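Local coordinates for protein alpha-galactosidase (Lactobacillus brevis, PDB 3MI6) that probably hydrolyses alpha-D-galactosides, releasing their terminal, non-reducing alpha-D-galactose residues, as a member of glycosyl hydrolase family 36, at residues Asp84-Ala89 and Thr269-Leu273; Gly214-Ser220 and Phe258-Val264; Ala326-Val332 and Arg630-Phe635; Ala595-Phe599 and Ile665-Tyr669. All coordinates share one frame; numbering follows the deposited sequence.

Contact 1 of 4, residues Asp84-Ala89 and Thr269-Leu273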
loop_
_atom_site.group_PDB
_atom_site.type_symbol
_atom_site.label_atom_id
_atom_site.label_comp_id
_atom_site.label_asym_id
_atom_site.label_seq_id
_atom_site.Cartn_x
_atom_site.Cartn_y
_atom_site.Cartn_z
ATOM N N ASP D 84 -7.844 -13.717 32.203
ATOM C CA ASP D 84 -7.193 -13.542 30.921
ATOM C C ASP D 84 -7.894 -14.421 29.909
ATOM O O ASP D 84 -8.081 -15.625 30.136
ATOM C CB ASP D 84 -5.725 -13.953 31.011
ATOM C CG ASP D 84 -4.892 -13.359 29.901
ATOM O OD1 ASP D 84 -5.486 -12.753 28.982
ATOM O OD2 ASP D 84 -3.648 -13.485 29.947
ATOM N N PHE D 85 -8.287 -13.827 28.789
ATOM C CA PHE D 85 -8.964 -14.588 27.745
ATOM C C PHE D 85 -8.135 -14.755 26.467
ATOM O O PHE D 85 -8.564 -15.403 25.514
ATOM C CB PHE D 85 -10.350 -14.015 27.474
ATOM C CG PHE D 85 -11.306 -14.229 28.603
ATOM C CD1 PHE D 85 -11.877 -15.486 28.817
ATOM C CD2 PHE D 85 -11.622 -13.191 29.475
ATOM C CE1 PHE D 85 -12.758 -15.705 29.866
ATOM C CE2 PHE D 85 -12.510 -13.403 30.532
ATOM C CZ PHE D 85 -13.075 -14.665 30.725
ATOM N N ARG D 86 -6.932 -14.195 26.469
ATOM C CA ARG D 86 -5.993 -14.446 25.397
ATOM C C ARG D 86 -5.570 -15.903 25.417
ATOM O O ARG D 86 -5.965 -16.656 26.299
ATOM C CB ARG D 86 -4.786 -13.542 25.544
ATOM C CG ARG D 86 -5.118 -12.115 25.283
ATOM C CD ARG D 86 -3.954 -11.236 25.647
ATOM N NE ARG D 86 -3.900 -11.017 27.082
ATOM C CZ ARG D 86 -2.972 -10.296 27.696
ATOM N NH1 ARG D 86 -1.997 -9.716 27.001
ATOM N NH2 ARG D 86 -3.019 -10.156 29.015
ATOM N N GLN D 87 -4.784 -16.306 24.431
ATOM C CA GLN D 87 -4.332 -17.681 24.371
ATOM C C GLN D 87 -3.361 -17.924 25.504
ATOM O O GLN D 87 -2.619 -17.033 25.868
ATOM C CB GLN D 87 -3.693 -17.978 23.014
ATOM C CG GLN D 87 -4.720 -18.204 21.912
ATOM C CD GLN D 87 -5.711 -19.337 22.236
ATOM O OE1 GLN D 87 -5.408 -20.530 22.064
ATOM N NE2 GLN D 87 -6.904 -18.961 22.700
ATOM N N PRO D 88 -3.389 -19.120 26.095
ATOM C CA PRO D 88 -2.491 -19.407 27.218
ATOM C C PRO D 88 -1.197 -20.045 26.770
ATOM O O PRO D 88 -1.127 -20.592 25.679
ATOM C CB PRO D 88 -3.291 -20.409 28.048
ATOM C CG PRO D 88 -4.103 -21.125 27.059
ATOM C CD PRO D 88 -4.451 -20.131 25.971
ATOM N N ALA D 89 -0.181 -19.968 27.614
ATOM C CA ALA D 89 1.075 -20.645 27.348
ATOM C C ALA D 89 0.959 -22.113 27.679
ATOM O O ALA D 89 1.672 -22.936 27.112
ATOM C CB ALA D 89 2.182 -20.051 28.178
ATOM N N THR D 269 -2.284 -5.052 22.219
ATOM C CA THR D 269 -1.047 -5.708 22.639
ATOM C C THR D 269 -0.852 -7.035 21.907
ATOM O O THR D 269 -1.789 -7.593 21.322
ATOM C CB THR D 269 -1.004 -5.979 24.142
ATOM O OG1 THR D 269 -1.740 -7.178 24.450
ATOM C CG2 THR D 269 -1.557 -4.791 24.890
ATOM N N SER D 270 0.375 -7.536 21.960
ATOM C CA SER D 270 0.742 -8.719 21.219
ATOM C C SER D 270 1.268 -9.825 22.108
ATOM O O SER D 270 2.208 -9.619 22.861
ATOM C CB SER D 270 1.819 -8.363 20.209
ATOM O OG SER D 270 1.355 -7.355 19.336
ATOM N N ARG D 271 0.670 -11.009 21.992
ATOM C CA ARG D 271 1.237 -12.198 22.592
ATOM C C ARG D 271 1.883 -13.091 21.528
ATOM O O ARG D 271 1.202 -13.615 20.644
ATOM C CB ARG D 271 0.163 -12.967 23.368
ATOM C CG ARG D 271 0.701 -14.125 24.216
ATOM C CD ARG D 271 -0.340 -14.596 25.218
ATOM N NE ARG D 271 -0.323 -13.790 26.430
ATOM C CZ ARG D 271 -1.252 -13.840 27.382
ATOM N NH1 ARG D 271 -2.290 -14.652 27.258
ATOM N NH2 ARG D 271 -1.150 -13.060 28.451
ATOM N N ILE D 272 3.201 -13.258 21.621
ATOM C CA ILE D 272 3.915 -14.209 20.777
ATOM C C ILE D 272 4.158 -15.520 21.533
ATOM O O ILE D 272 4.886 -15.552 22.509
ATOM C CB ILE D 272 5.281 -13.646 20.265
ATOM C CG1 ILE D 272 5.103 -12.339 19.485
ATOM C CG2 ILE D 272 5.972 -14.648 19.359
ATOM C CD1 ILE D 272 4.583 -11.166 20.289
ATOM N N LEU D 273 3.543 -16.600 21.058
ATOM C CA LEU D 273 3.648 -17.920 21.671
ATOM C C LEU D 273 4.440 -18.797 20.762
ATOM O O LEU D 273 4.163 -18.811 19.586
ATOM C CB LEU D 273 2.260 -18.548 21.796
ATOM C CG LEU D 273 1.343 -18.069 22.913
ATOM C CD1 LEU D 273 0.076 -18.887 22.952
ATOM C CD2 LEU D 273 2.095 -18.190 24.212
HETATM O O HOH W 1 -4.217 -16.181 28.674
#

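Contact 2 of 4, residues Gly214-Ser220 and Phe258-Val264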
loop_
_atom_site.group_PDB
_atom_site.type_symbol
_atom_site.label_atom_id
_atom_site.label_comp_id
_atom_site.label_asym_id
_atom_site.label_seq_id
_atom_site.Cartn_x
_atom_site.Cartn_y
_atom_site.Cartn_z
ATOM N N GLY D 214 -6.656 -10.373 16.564
ATOM C CA GLY D 214 -6.928 -11.784 16.472
ATOM C C GLY D 214 -5.679 -12.631 16.289
ATOM O O GLY D 214 -4.554 -12.227 16.628
HETATM N N MSE D 215 -5.880 -13.818 15.740
HETATM C CA MSE D 215 -4.811 -14.776 15.654
HETATM C C MSE D 215 -4.195 -14.803 14.274
HETATM O O MSE D 215 -4.897 -14.906 13.284
HETATM C CB MSE D 215 -5.349 -16.167 15.975
HETATM C CG MSE D 215 -4.272 -17.210 15.946
HETATM SE SE MSE D 215 -3.215 -17.113 17.577
HETATM C CE MSE D 215 -4.344 -18.288 18.665
ATOM N N GLN D 216 -2.878 -14.679 14.214
ATOM C CA GLN D 216 -2.126 -15.015 13.010
ATOM C C GLN D 216 -1.026 -15.925 13.478
ATOM O O GLN D 216 -0.148 -15.529 14.270
ATOM C CB GLN D 216 -1.510 -13.801 12.331
ATOM C CG GLN D 216 -0.876 -12.835 13.281
ATOM C CD GLN D 216 -1.627 -11.528 13.344
ATOM O OE1 GLN D 216 -2.273 -11.202 14.356
ATOM N NE2 GLN D 216 -1.563 -10.764 12.245
ATOM N N SER D 217 -1.083 -17.156 13.000
ATOM C CA SER D 217 -0.129 -18.137 13.422
ATOM C C SER D 217 0.291 -18.931 12.200
ATOM O O SER D 217 -0.348 -18.857 11.140
ATOM C CB SER D 217 -0.789 -19.046 14.457
ATOM O OG SER D 217 -1.939 -19.687 13.913
ATOM N N ILE D 218 1.388 -19.663 12.348
ATOM C CA ILE D 218 1.723 -20.729 11.427
ATOM C C ILE D 218 2.093 -21.948 12.268
ATOM O O ILE D 218 2.585 -21.810 13.368
ATOM C CB ILE D 218 2.899 -20.339 10.524
ATOM C CG1 ILE D 218 4.204 -20.312 11.326
ATOM C CG2 ILE D 218 2.631 -19.017 9.861
ATOM C CD1 ILE D 218 5.083 -19.144 10.982
ATOM N N SER D 219 1.858 -23.141 11.742
ATOM C CA SER D 219 2.003 -24.353 12.542
ATOM C C SER D 219 2.333 -25.608 11.718
ATOM O O SER D 219 2.365 -25.593 10.482
ATOM C CB SER D 219 0.722 -24.591 13.369
ATOM O OG SER D 219 -0.441 -24.708 12.546
ATOM N N SER D 220 2.566 -26.704 12.421
ATOM C CA SER D 220 2.750 -27.979 11.758
ATOM C C SER D 220 2.021 -29.092 12.516
ATOM O O SER D 220 2.107 -29.177 13.748
ATOM C CB SER D 220 4.244 -28.278 11.640
ATOM O OG SER D 220 4.485 -29.284 10.681
ATOM N N PHE D 258 5.060 -27.873 15.551
ATOM C CA PHE D 258 5.245 -26.597 16.232
ATOM C C PHE D 258 4.093 -25.616 16.036
ATOM O O PHE D 258 3.279 -25.766 15.123
ATOM C CB PHE D 258 6.560 -25.952 15.811
ATOM C CG PHE D 258 6.508 -25.305 14.470
ATOM C CD1 PHE D 258 6.794 -26.028 13.327
ATOM C CD2 PHE D 258 6.179 -23.976 14.342
ATOM C CE1 PHE D 258 6.763 -25.434 12.081
ATOM C CE2 PHE D 258 6.148 -23.383 13.100
ATOM C CZ PHE D 258 6.443 -24.121 11.965
ATOM N N LEU D 259 4.039 -24.614 16.912
ATOM C CA LEU D 259 3.149 -23.454 16.750
ATOM C C LEU D 259 3.896 -22.118 16.936
ATOM O O LEU D 259 4.643 -21.937 17.877
ATOM C CB LEU D 259 1.959 -23.541 17.714
ATOM C CG LEU D 259 1.106 -22.285 17.872
ATOM C CD1 LEU D 259 0.163 -22.157 16.712
ATOM C CD2 LEU D 259 0.326 -22.339 19.167
ATOM N N ASP D 260 3.695 -21.204 16.003
ATOM C CA ASP D 260 4.180 -19.833 16.101
ATOM C C ASP D 260 2.958 -18.965 16.024
ATOM O O ASP D 260 2.337 -18.865 14.975
ATOM C CB ASP D 260 5.074 -19.492 14.920
ATOM C CG ASP D 260 6.498 -19.928 15.122
ATOM O OD1 ASP D 260 6.813 -20.584 16.143
ATOM O OD2 ASP D 260 7.321 -19.607 14.245
ATOM N N ALA D 261 2.595 -18.344 17.132
ATOM C CA ALA D 261 1.304 -17.693 17.192
ATOM C C ALA D 261 1.423 -16.302 17.749
ATOM O O ALA D 261 2.102 -16.066 18.747
ATOM C CB ALA D 261 0.315 -18.520 17.993
ATOM N N ILE D 262 0.757 -15.372 17.083
ATOM C CA ILE D 262 0.759 -13.988 17.501
ATOM C C ILE D 262 -0.657 -13.479 17.560
ATOM O O ILE D 262 -1.369 -13.480 16.554
ATOM C CB ILE D 262 1.482 -13.135 16.515
ATOM C CG1 ILE D 262 2.889 -13.631 16.384
ATOM C CG2 ILE D 262 1.532 -11.729 17.003
ATOM C CD1 ILE D 262 3.857 -12.485 16.393
ATOM N N GLU D 263 -1.050 -13.025 18.742
ATOM C CA GLU D 263 -2.408 -12.569 18.978
ATOM C C GLU D 263 -2.362 -11.112 19.383
ATOM O O GLU D 263 -1.577 -10.715 20.239
ATOM C CB GLU D 263 -3.071 -13.418 20.070
ATOM C CG GLU D 263 -4.565 -13.191 20.233
ATOM C CD GLU D 263 -5.147 -14.041 21.357
ATOM O OE1 GLU D 263 -4.331 -14.535 22.180
ATOM O OE2 GLU D 263 -6.400 -14.214 21.414
ATOM N N VAL D 264 -3.198 -10.320 18.734
ATOM C CA VAL D 264 -3.348 -8.907 19.039
ATOM C C VAL D 264 -4.685 -8.785 19.738
ATOM O O VAL D 264 -5.718 -9.104 19.160
ATOM C CB VAL D 264 -3.341 -8.063 17.749
ATOM C CG1 VAL D 264 -3.527 -6.599 18.060
ATOM C CG2 VAL D 264 -2.029 -8.299 16.970
#

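Contact 3 of 4, residues Ala326-Val332 and Arg630-Phe635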
loop_
_atom_site.group_PDB
_atom_site.type_symbol
_atom_site.label_atom_id
_atom_site.label_comp_id
_atom_site.label_asym_id
_atom_site.label_seq_id
_atom_site.Cartn_x
_atom_site.Cartn_y
_atom_site.Cartn_z
ATOM N N ALA D 326 30.891 -27.555 13.740
ATOM C CA ALA D 326 30.496 -26.155 13.773
ATOM C C ALA D 326 31.404 -25.248 12.951
ATOM O O ALA D 326 30.915 -24.334 12.267
ATOM C CB ALA D 326 30.460 -25.667 15.201
ATOM N N HIS D 327 32.715 -25.479 13.044
ATOM C CA HIS D 327 33.727 -24.627 12.407
ATOM C C HIS D 327 34.573 -25.341 11.348
ATOM O O HIS D 327 35.446 -24.735 10.723
ATOM C CB HIS D 327 34.674 -24.044 13.449
ATOM C CG HIS D 327 33.991 -23.283 14.536
ATOM N ND1 HIS D 327 33.347 -23.902 15.587
ATOM C CD2 HIS D 327 33.872 -21.954 14.752
ATOM C CE1 HIS D 327 32.852 -22.987 16.400
ATOM N NE2 HIS D 327 33.160 -21.796 15.917
ATOM N N GLU D 328 34.325 -26.625 11.143
ATOM C CA GLU D 328 35.118 -27.376 10.182
ATOM C C GLU D 328 34.604 -27.185 8.750
ATOM O O GLU D 328 33.424 -27.349 8.470
ATOM C CB GLU D 328 35.185 -28.864 10.554
ATOM C CG GLU D 328 36.199 -29.653 9.719
ATOM C CD GLU D 328 36.303 -31.126 10.118
ATOM O OE1 GLU D 328 35.516 -31.951 9.595
ATOM O OE2 GLU D 328 37.185 -31.459 10.946
ATOM N N GLU D 329 35.499 -26.818 7.851
ATOM C CA GLU D 329 35.134 -26.723 6.454
ATOM C C GLU D 329 34.508 -28.030 5.993
ATOM O O GLU D 329 35.011 -29.117 6.274
ATOM C CB GLU D 329 36.353 -26.345 5.601
ATOM C CG GLU D 329 36.854 -24.928 5.887
ATOM C CD GLU D 329 38.047 -24.512 5.046
ATOM O OE1 GLU D 329 38.270 -25.078 3.956
ATOM O OE2 GLU D 329 38.769 -23.598 5.486
ATOM N N ARG D 330 33.393 -27.913 5.293
ATOM C CA ARG D 330 32.718 -29.074 4.753
ATOM C C ARG D 330 33.139 -29.431 3.343
ATOM O O ARG D 330 33.296 -28.562 2.478
ATOM C CB ARG D 330 31.229 -28.888 4.867
ATOM C CG ARG D 330 30.845 -29.143 6.283
ATOM C CD ARG D 330 29.819 -28.220 6.744
ATOM N NE ARG D 330 30.150 -27.656 8.037
ATOM C CZ ARG D 330 29.221 -27.353 8.920
ATOM N NH1 ARG D 330 27.959 -27.618 8.632
ATOM N NH2 ARG D 330 29.539 -26.797 10.069
ATOM N N PRO D 331 33.330 -30.726 3.106
ATOM C CA PRO D 331 33.979 -31.179 1.878
ATOM C C PRO D 331 33.122 -30.908 0.629
ATOM O O PRO D 331 31.909 -30.769 0.735
ATOM C CB PRO D 331 34.141 -32.678 2.128
ATOM C CG PRO D 331 32.981 -33.036 2.987
ATOM C CD PRO D 331 32.783 -31.840 3.893
ATOM N N VAL D 332 33.751 -30.799 -0.537
ATOM C CA VAL D 332 33.002 -30.750 -1.779
ATOM C C VAL D 332 32.624 -32.178 -2.159
ATOM O O VAL D 332 33.487 -33.031 -2.326
ATOM C CB VAL D 332 33.818 -30.102 -2.898
ATOM C CG1 VAL D 332 33.039 -30.122 -4.206
ATOM C CG2 VAL D 332 34.182 -28.695 -2.520
ATOM N N ARG D 630 36.916 -21.243 0.631
ATOM C CA ARG D 630 35.907 -22.023 1.327
ATOM C C ARG D 630 35.536 -21.418 2.682
ATOM O O ARG D 630 34.364 -21.380 3.039
ATOM C CB ARG D 630 36.341 -23.485 1.471
ATOM C CG ARG D 630 35.200 -24.473 1.717
ATOM C CD ARG D 630 35.729 -25.628 2.513
ATOM N NE ARG D 630 35.958 -26.859 1.756
ATOM C CZ ARG D 630 37.144 -27.276 1.322
ATOM N NH1 ARG D 630 38.232 -26.547 1.529
ATOM N NH2 ARG D 630 37.236 -28.422 0.661
ATOM N N GLN D 631 36.533 -20.936 3.418
ATOM C CA GLN D 631 36.310 -20.361 4.743
ATOM C C GLN D 631 35.389 -19.142 4.667
ATOM O O GLN D 631 34.514 -18.919 5.527
ATOM C CB GLN D 631 37.654 -19.985 5.363
ATOM C CG GLN D 631 37.612 -19.610 6.836
ATOM C CD GLN D 631 37.274 -20.783 7.736
ATOM O OE1 GLN D 631 37.475 -21.931 7.357
ATOM N NE2 GLN D 631 36.756 -20.497 8.935
ATOM N N LEU D 632 35.592 -18.353 3.616
ATOM C CA LEU D 632 34.803 -17.155 3.373
ATOM C C LEU D 632 33.347 -17.518 3.023
ATOM O O LEU D 632 32.396 -17.008 3.620
ATOM C CB LEU D 632 35.456 -16.371 2.239
ATOM C CG LEU D 632 34.899 -14.994 1.897
ATOM C CD1 LEU D 632 34.738 -14.150 3.153
ATOM C CD2 LEU D 632 35.776 -14.281 0.872
ATOM N N PHE D 633 33.196 -18.424 2.061
ATOM C CA PHE D 633 31.895 -18.832 1.552
ATOM C C PHE D 633 31.041 -19.526 2.614
ATOM O O PHE D 633 29.882 -19.185 2.840
ATOM C CB PHE D 633 32.085 -19.767 0.366
ATOM C CG PHE D 633 32.239 -19.064 -0.959
ATOM C CD1 PHE D 633 31.321 -18.126 -1.373
ATOM C CD2 PHE D 633 33.282 -19.381 -1.805
ATOM C CE1 PHE D 633 31.450 -17.501 -2.583
ATOM C CE2 PHE D 633 33.416 -18.756 -3.019
ATOM C CZ PHE D 633 32.500 -17.817 -3.406
ATOM N N GLN D 634 31.627 -20.501 3.286
ATOM C CA GLN D 634 30.906 -21.241 4.303
ATOM C C GLN D 634 30.698 -20.501 5.632
ATOM O O GLN D 634 29.627 -20.610 6.207
ATOM C CB GLN D 634 31.572 -22.596 4.529
ATOM C CG GLN D 634 31.547 -23.493 3.302
ATOM C CD GLN D 634 32.222 -24.812 3.584
ATOM O OE1 GLN D 634 32.838 -24.974 4.639
ATOM N NE2 GLN D 634 32.102 -25.769 2.667
ATOM N N PHE D 635 31.688 -19.756 6.127
ATOM C CA PHE D 635 31.575 -19.192 7.489
ATOM C C PHE D 635 31.624 -17.669 7.597
ATOM O O PHE D 635 31.380 -17.112 8.676
ATOM C CB PHE D 635 32.611 -19.802 8.444
ATOM C CG PHE D 635 32.616 -21.293 8.450
ATOM C CD1 PHE D 635 31.555 -21.998 9.009
ATOM C CD2 PHE D 635 33.676 -21.998 7.896
ATOM C CE1 PHE D 635 31.550 -23.370 9.026
ATOM C CE2 PHE D 635 33.681 -23.383 7.904
ATOM C CZ PHE D 635 32.615 -24.077 8.473
#

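Contact 4 of 4, residues Ala595-Phe599 and Ile665-Tyr669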
loop_
_atom_site.group_PDB
_atom_site.type_symbol
_atom_site.label_atom_id
_atom_site.label_comp_id
_atom_site.label_asym_id
_atom_site.label_seq_id
_atom_site.Cartn_x
_atom_site.Cartn_y
_atom_site.Cartn_z
ATOM N N ALA D 595 27.476 -20.528 -9.139
ATOM C CA ALA D 595 27.576 -19.297 -8.344
ATOM C C ALA D 595 26.515 -19.133 -7.255
ATOM O O ALA D 595 26.750 -18.472 -6.261
ATOM C CB ALA D 595 27.604 -18.069 -9.261
ATOM N N VAL D 596 25.344 -19.718 -7.453
ATOM C CA VAL D 596 24.348 -19.817 -6.384
ATOM C C VAL D 596 24.752 -20.886 -5.350
ATOM O O VAL D 596 24.448 -20.766 -4.181
ATOM C CB VAL D 596 22.941 -20.159 -6.952
ATOM C CG1 VAL D 596 21.916 -20.242 -5.853
ATOM C CG2 VAL D 596 22.504 -19.123 -7.980
ATOM N N ALA D 597 25.466 -21.921 -5.770
ATOM C CA ALA D 597 25.824 -23.001 -4.849
ATOM C C ALA D 597 27.062 -22.714 -3.987
ATOM O O ALA D 597 27.257 -23.351 -2.952
ATOM C CB ALA D 597 25.963 -24.342 -5.585
ATOM N N PHE D 598 27.896 -21.765 -4.393
ATOM C CA PHE D 598 29.033 -21.407 -3.551
ATOM C C PHE D 598 28.567 -20.898 -2.196
ATOM O O PHE D 598 29.249 -21.099 -1.203
ATOM C CB PHE D 598 29.906 -20.325 -4.172
ATOM C CG PHE D 598 30.533 -20.713 -5.465
ATOM C CD1 PHE D 598 30.865 -22.024 -5.723
ATOM C CD2 PHE D 598 30.803 -19.751 -6.426
ATOM C CE1 PHE D 598 31.442 -22.368 -6.912
ATOM C CE2 PHE D 598 31.390 -20.091 -7.616
ATOM C CZ PHE D 598 31.708 -21.395 -7.863
ATOM N N PHE D 599 27.420 -20.227 -2.144
ATOM C CA PHE D 599 26.984 -19.615 -0.889
ATOM C C PHE D 599 26.260 -20.614 0.022
ATOM O O PHE D 599 25.106 -20.437 0.435
ATOM C CB PHE D 599 26.188 -18.340 -1.159
ATOM C CG PHE D 599 27.015 -17.263 -1.793
ATOM C CD1 PHE D 599 27.301 -17.303 -3.151
ATOM C CD2 PHE D 599 27.542 -16.228 -1.025
ATOM C CE1 PHE D 599 28.064 -16.321 -3.743
ATOM C CE2 PHE D 599 28.302 -15.240 -1.601
ATOM C CZ PHE D 599 28.569 -15.280 -2.964
ATOM N N ILE D 665 33.326 -11.707 -0.867
ATOM C CA ILE D 665 32.761 -12.050 -2.158
ATOM C C ILE D 665 31.292 -11.661 -2.239
ATOM O O ILE D 665 30.479 -12.081 -1.422
ATOM C CB ILE D 665 32.937 -13.517 -2.470
ATOM C CG1 ILE D 665 34.412 -13.790 -2.783
ATOM C CG2 ILE D 665 32.077 -13.908 -3.653
ATOM C CD1 ILE D 665 34.747 -15.251 -3.024
ATOM N N ALA D 666 30.973 -10.830 -3.226
ATOM C CA ALA D 666 29.605 -10.396 -3.493
ATOM C C ALA D 666 29.099 -11.065 -4.761
ATOM O O ALA D 666 29.875 -11.512 -5.602
ATOM C CB ALA D 666 29.549 -8.882 -3.637
ATOM N N ALA D 667 27.788 -11.155 -4.899
ATOM C CA ALA D 667 27.233 -11.759 -6.092
ATOM C C ALA D 667 25.927 -11.084 -6.379
ATOM O O ALA D 667 25.153 -10.856 -5.464
ATOM C CB ALA D 667 27.028 -13.236 -5.892
ATOM N N ARG D 668 25.711 -10.740 -7.647
ATOM C CA ARG D 668 24.448 -10.205 -8.125
ATOM C C ARG D 668 23.908 -11.156 -9.193
ATOM O O ARG D 668 24.598 -11.490 -10.151
ATOM C CB ARG D 668 24.673 -8.830 -8.720
ATOM C CG ARG D 668 23.454 -8.105 -9.154
ATOM C CD ARG D 668 23.874 -6.740 -9.680
ATOM N NE ARG D 668 22.743 -5.890 -10.038
ATOM C CZ ARG D 668 22.241 -5.791 -11.268
ATOM N NH1 ARG D 668 22.766 -6.489 -12.264
ATOM N NH2 ARG D 668 21.203 -4.999 -11.497
ATOM N N TYR D 669 22.676 -11.606 -9.016
ATOM C CA TYR D 669 22.024 -12.468 -9.982
ATOM C C TYR D 669 20.815 -11.738 -10.534
ATOM O O TYR D 669 20.002 -11.225 -9.779
ATOM C CB TYR D 669 21.567 -13.776 -9.313
ATOM C CG TYR D 669 22.598 -14.404 -8.401
ATOM C CD1 TYR D 669 23.416 -15.411 -8.859
ATOM C CD2 TYR D 669 22.767 -13.966 -7.091
ATOM C CE1 TYR D 669 24.365 -15.975 -8.050
ATOM C CE2 TYR D 669 23.714 -14.526 -6.270
ATOM C CZ TYR D 669 24.510 -15.535 -6.753
ATOM O OH TYR D 669 25.474 -16.131 -5.958
#

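Contact 1 of 4, residues Asp84-Ala89 and Thr269-Leu273
The loop of Asp84, Arg86 and Gln87 runs past the strand of Arg271 without pairing with it, the CA atoms of Gln87 and Arg271 staying 8.0 Å apart, and side chains bridge the gap. An Asx turn shapes this loop in the beta-rich N-terminal domain of family 36: Asp84 OD1 accepts from Arg86 N and, on its syn lone pair, from Arg86 NE at 3.0 Å. The second oxygen serves the strand. Arg271 NH2 meets the syn lone pair of Asp84 OD2 at 2.9 Å, while Arg271 NH1 reaches the same OD2 from above the carboxylate plane. One carboxylate thus holds two arginines, whose guanidinium groups stack with planes 22° apart, Arg271 NH2 lying over the centre of the Arg86 group. Asp185, in salt bridge with Arg271 NE, adds a further negative charge. Were Asp84 an alanine, the turn would lose its acceptor and the stacked pair would probably be left with its like charges poorly balanced. Further along, Leu273 CD1 packs 3.9 Å from Gln87 CB. Arg271 NH1 also donates to Gln87 O at 2.8 Å, the nitrogen tilted 31° from the carbonyl plane.

Contact 2 of 4, residues Gly214-Ser220 and Phe258-Val264
Gly214 and Val264 begin an antiparallel ladder, strand 214-219 against strand 258-264 with axes 4.7 Å apart, that continues through the hydrogen-bonded pairs Gln216-Ile262 and Ile218-Asp260. Gln216 N to Ile262 O, at 3.0 Å and 174°, is nearly straight, and Ser220 N adds a bond to Phe258 O beyond the last bridge. The tight, buried side carries Gln216, Ile218, Asp260, Ile262 and Val264, and packs on strands 192-197 and 233-236. Here Ile218 CG1 sits 3.8 Å from Asp260 CB and 4.0 Å from Phe258 CE2. With CG set between its backbone N and carbonyl carbon (chi1 77°), the Phe258 ring is swung across the ladder, one face under Ser219 CA and its CD1 3.8 Å from Ser220 CB. Gln216 CG lies 4.0 Å from Ile262 CB, and Gln216 also packs on Leu193; an alanine here would probably lose both contacts and open a gap beside Ile262. The other face is more open, partly exposed at Met215, Ser219, Leu259 and Glu263, though Ser217 and Ala261 at its middle are buried and close-packed. On it the selenium of selenomethionine 215 (Met215 SE) rests 3.8 Å from Ala261 CB, and Glu263 OE1 turns to Gln87 N. Seven main-chain hydrogen bonds join the two strands, so the pairing depends little on side-chain identity, and through Met215 and Ser217 the sheet runs on into the second subunit.

Contact 3 of 4, residues Ala326-Val332 and Arg630-Phe635
Arg330 O is gripped by two side chains of helix 630-635: Gln634 NE2 donates to it at 3.0 Å and Arg630 NE at 3.2 Å, the latter from above the carbonyl plane. The Gln634 amide also accepts, its OE1 taking Arg330 N at 3.1 Å, so that one flat group reads both main-chain polar atoms of Arg330. Its CG is anti to the carbonyl carbon (chi1 -63°) and the chain beyond is extended, which carries the amide across to the loop. Gln634 NE2 is also hydrogen-bonded to Tyr626 OH, a second partner that helps fix the amide. Arg630 NH1 forms a salt bridge with Glu329 OE1 at 2.8 Å, approaching nearly along the carboxylate C-O axis with the planes 35° apart, while its NH2 pairs with Glu362. Glu362 also takes Val332 N, so it ties the arginine to the far end of the loop. At the end of the helix Phe635 enters a curl of the loop. Its edge meets Glu328 O, 3.4 Å from CZ and in the ring plane, and Arg330 NH2 lies at the rim, 4.1 Å from CE1. The loop leads into strand 333-335, the first of the parallel barrel; helix 630-635 comes after helix 613-628, which follows strand 601-604, the eighth and its neighbour. The contact joins the two chain ends of a (beta/alpha)8 barrel, the TIM-barrel fold of the catalytic domain.

Contact 4 of 4, residues Ala595-Phe599 and Ile665-Tyr669
Phe599 and Tyr669 carry this buried junction, where helix 590-597 of the TIM barrel and the turn after it pack on strand 663-670 of the antiparallel C-terminal sheet. The strand offers every second residue, Ile665, Ala667 and Tyr669, and the 595-599 segment answers in two places. Phe599 places its CZ at the strand, 3.8 Å from Ile665 CG2 and 3.9 Å from Ala667 CB; the small alanine lets the ring come close to the strand. Its CG stands anti to the carbonyl carbon (chi1 -65°), the torsion that directs the ring at the sheet. Tyr669 reaches back toward the helix, with Val596 CG2 3.7 Å from its CE1 and Ala595 CB 4.0 Å from the same CE1. Its OH points to Ala595 O near the ring plane, but this hydrogen bond is doubtful, since OH is crowded in the model. Further out, other aromatic residues hold these two in place. Trp654, on the next strand of the sheet, meets Tyr669 edge-to-face and also touches the Phe599 ring, while Phe633 of helix 630-635 sets another edge-to-face pair with Phe599. Leu557 of helix 553-566 packs on both Val596 and Tyr669, and Thr729 of strand 728-736 on Ala595 and Tyr669. At the edge of the Phe599 ring, Ile665 O lies in its plane, 3.8 Å from CE2.

Contacts 1 and 2 share one sheet of the N-terminal domain, strands 258-264 and 270-274 lying side by side, with Leu273 N 2.8 Å from Ala261 O; both also touch the second subunit. Contacts 3 and 4 lie across the chain's centre from contact 1 and meet where Leu632 CD2 packs 3.9 Å from Ile665 CG1. Contacts 1, 2 and 4 are buried, contact 3 only partly. Yet chemistry does not simply follow depth: contact 1 buries a charged network, contact 2 depends on backbone bonds, and contact 4 is largely apolar and aromatic at a domain boundary. Contact 3 mixes a salt bridge with amide-to-backbone bonds within the barrel.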